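Local coordinates for nucleoprotein (Human coronavirus NL63, PDB 5EPW) that probably packages the positive-strand viral RNA genome into a helical ribonucleocapsid, this piece being the C-terminal domain, which probably mediates dimerization, at residues S19-P24 against R32-I37. Numbering follows the deposited sequence.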
loop_
_atom_site.group_PDB
_atom_site.type_symbol
_atom_site.label_atom_id
_atom_site.label_comp_id
_atom_site.label_asym_id
_atom_site.label_seq_id
_atom_site.Cartn_x
_atom_site.Cartn_y
_atom_site.Cartn_z
ATOM N N SER B 19 5.434 14.281 17.126
ATOM C CA SER B 19 5.664 14.414 15.679
ATOM C C SER B 19 5.355 13.059 15.043
ATOM O O SER B 19 5.700 12.011 15.587
ATOM C CB SER B 19 7.169 14.736 15.453
ATOM O OG SER B 19 7.612 14.958 14.098
ATOM N N GLN B 20 4.777 13.092 13.843
ATOM C CA GLN B 20 4.757 11.876 12.985
ATOM C C GLN B 20 6.186 11.400 12.703
ATOM O O GLN B 20 6.385 10.218 12.383
ATOM C CB GLN B 20 4.014 12.225 11.635
ATOM C CG GLN B 20 2.531 12.481 11.695
ATOM C CD GLN B 20 1.776 11.361 12.279
ATOM O OE1 GLN B 20 1.724 10.267 11.696
ATOM N NE2 GLN B 20 1.189 11.592 13.469
ATOM N N LEU B 21 7.229 12.239 12.811
ATOM C CA LEU B 21 8.597 11.757 12.630
ATOM C C LEU B 21 9.135 10.897 13.746
ATOM O O LEU B 21 10.217 10.302 13.575
ATOM C CB LEU B 21 9.585 12.891 12.376
ATOM C CG LEU B 21 9.248 13.734 11.156
ATOM C CD1 LEU B 21 9.723 15.153 11.398
ATOM C CD2 LEU B 21 9.822 13.095 9.890
ATOM N N LYS B 22 8.353 10.736 14.825
ATOM C CA LYS B 22 8.592 9.802 15.903
ATOM C C LYS B 22 8.138 8.420 15.499
ATOM O O LYS B 22 8.500 7.434 16.164
ATOM C CB LYS B 22 7.833 10.188 17.217
ATOM N N LYS B 23 7.320 8.326 14.432
ATOM C CA LYS B 23 6.857 6.997 13.941
ATOM C C LYS B 23 7.730 6.562 12.812
ATOM O O LYS B 23 8.266 7.396 12.118
ATOM C CB LYS B 23 5.389 7.036 13.458
ATOM C CG LYS B 23 4.413 7.420 14.554
ATOM C CD LYS B 23 3.156 8.056 14.053
ATOM C CE LYS B 23 2.067 7.060 13.939
ATOM N NZ LYS B 23 0.998 7.673 13.057
ATOM N N PRO B 24 7.837 5.223 12.570
ATOM C CA PRO B 24 8.494 4.681 11.369
ATOM C C PRO B 24 7.824 5.338 10.081
ATOM O O PRO B 24 6.611 5.627 10.069
ATOM C CB PRO B 24 8.246 3.173 11.439
ATOM C CG PRO B 24 7.627 2.861 12.771
ATOM C CD PRO B 24 7.115 4.165 13.369
ATOM N N ARG B 32 -1.397 19.261 7.121
ATOM C CA ARG B 32 -0.790 20.562 6.845
ATOM C C ARG B 32 0.345 20.869 7.802
ATOM O O ARG B 32 1.400 21.386 7.422
ATOM C CB ARG B 32 -1.856 21.660 6.953
ATOM C CG ARG B 32 -1.237 23.046 6.975
ATOM C CD ARG B 32 -1.396 23.801 5.718
ATOM N NE ARG B 32 -2.513 24.741 5.793
ATOM C CZ ARG B 32 -3.211 25.149 4.729
ATOM N NH1 ARG B 32 -2.918 24.701 3.507
ATOM N NH2 ARG B 32 -4.233 25.997 4.885
ATOM N N GLU B 33 0.167 20.474 9.070
ATOM C CA GLU B 33 1.150 20.658 10.160
ATOM C C GLU B 33 2.458 19.919 9.903
ATOM O O GLU B 33 3.541 20.391 10.155
ATOM C CB GLU B 33 0.535 20.187 11.489
ATOM C CG GLU B 33 -0.916 20.637 11.755
ATOM C CD GLU B 33 -1.999 19.767 11.136
ATOM O OE1 GLU B 33 -2.643 20.251 10.219
ATOM O OE2 GLU B 33 -2.247 18.622 11.597
ATOM N N GLU B 34 2.351 18.674 9.375
ATOM C CA GLU B 34 3.534 17.861 9.068
ATOM C C GLU B 34 3.195 17.163 7.728
ATOM O O GLU B 34 2.525 16.110 7.645
ATOM C CB GLU B 34 3.769 16.802 10.123
ATOM C CG GLU B 34 4.309 17.360 11.465
ATOM C CD GLU B 34 4.778 16.238 12.372
ATOM O OE1 GLU B 34 3.887 15.543 12.839
ATOM O OE2 GLU B 34 6.017 16.056 12.565
ATOM N N ASN B 35 3.629 17.833 6.680
ATOM C CA ASN B 35 3.105 17.521 5.344
ATOM C C ASN B 35 3.857 16.360 4.642
ATOM O O ASN B 35 4.665 15.663 5.255
ATOM C CB ASN B 35 3.018 18.797 4.531
ATOM C CG ASN B 35 4.383 19.324 4.125
ATOM O OD1 ASN B 35 5.429 18.605 4.078
ATOM N ND2 ASN B 35 4.401 20.670 3.858
ATOM N N VAL B 36 3.522 16.156 3.381
ATOM C CA VAL B 36 4.076 15.037 2.659
ATOM C C VAL B 36 5.620 15.121 2.510
ATOM O O VAL B 36 6.314 14.116 2.535
ATOM C CB VAL B 36 3.373 14.868 1.286
ATOM C CG1 VAL B 36 4.071 13.871 0.378
ATOM C CG2 VAL B 36 1.945 14.503 1.525
ATOM N N ILE B 37 6.108 16.334 2.245
ATOM C CA ILE B 37 7.541 16.508 2.170
ATOM C C ILE B 37 8.261 16.225 3.502
ATOM O O ILE B 37 9.321 15.570 3.535
ATOM C CB ILE B 37 7.885 17.954 1.709
ATOM C CG1 ILE B 37 7.419 18.219 0.306
ATOM C CG2 ILE B 37 9.370 18.297 1.965
ATOM C CD1 ILE B 37 7.372 19.688 -0.094
#
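The carboxylate of Glu34 grips the start of the short 3-10 turn at residues 20-22 through two hydrogen bonds, one to each oxygen. Gln20 N donates to OE1 of Glu34 over 2.8 Å, nearly straight at 170° and into the syn lone pair. Ser19 OG donates to the other oxygen, Glu34 OE2, at a very short 2.5 Å. The Glu34 chain runs extended beyond CG, which carries the carboxylate across to the turn.

The serine hydroxyl works twice, giving to Glu34 OE2 across the contact and accepting from Leu21 N within 19-24. The Ser19 side chain places OG opposite its own amide nitrogen (chi1 -178°), beside the carbonyl carbon, where it meets Leu21 N at 3.0 Å and closes an ST turn, so the hydroxyl links the turn's backbone to the glutamate. Lys22 N and Lys23 N bond back to the carbonyls of Ser19 and Gln20.

Aliphatic carbons flank the carboxylate: CB and CG of Gln20 each lie 3.5 Å from Glu34 OE1, and Leu21 CD1 is 4.0 Å from Glu34 OE2. The Gln20 chain bends at chi2 and its amide turns away, its plane 81° from the carboxylate; Gln20 OE1 accepts from Lys23 NZ and from Val29 N.

This surface contact draws the N-terminal loop against the residues leading into helix 36-39, where Asn35 is the N-cap. Beyond it, Ile37 packs on helix 52-57, and Val36 reaches Phe79 of the second subunit.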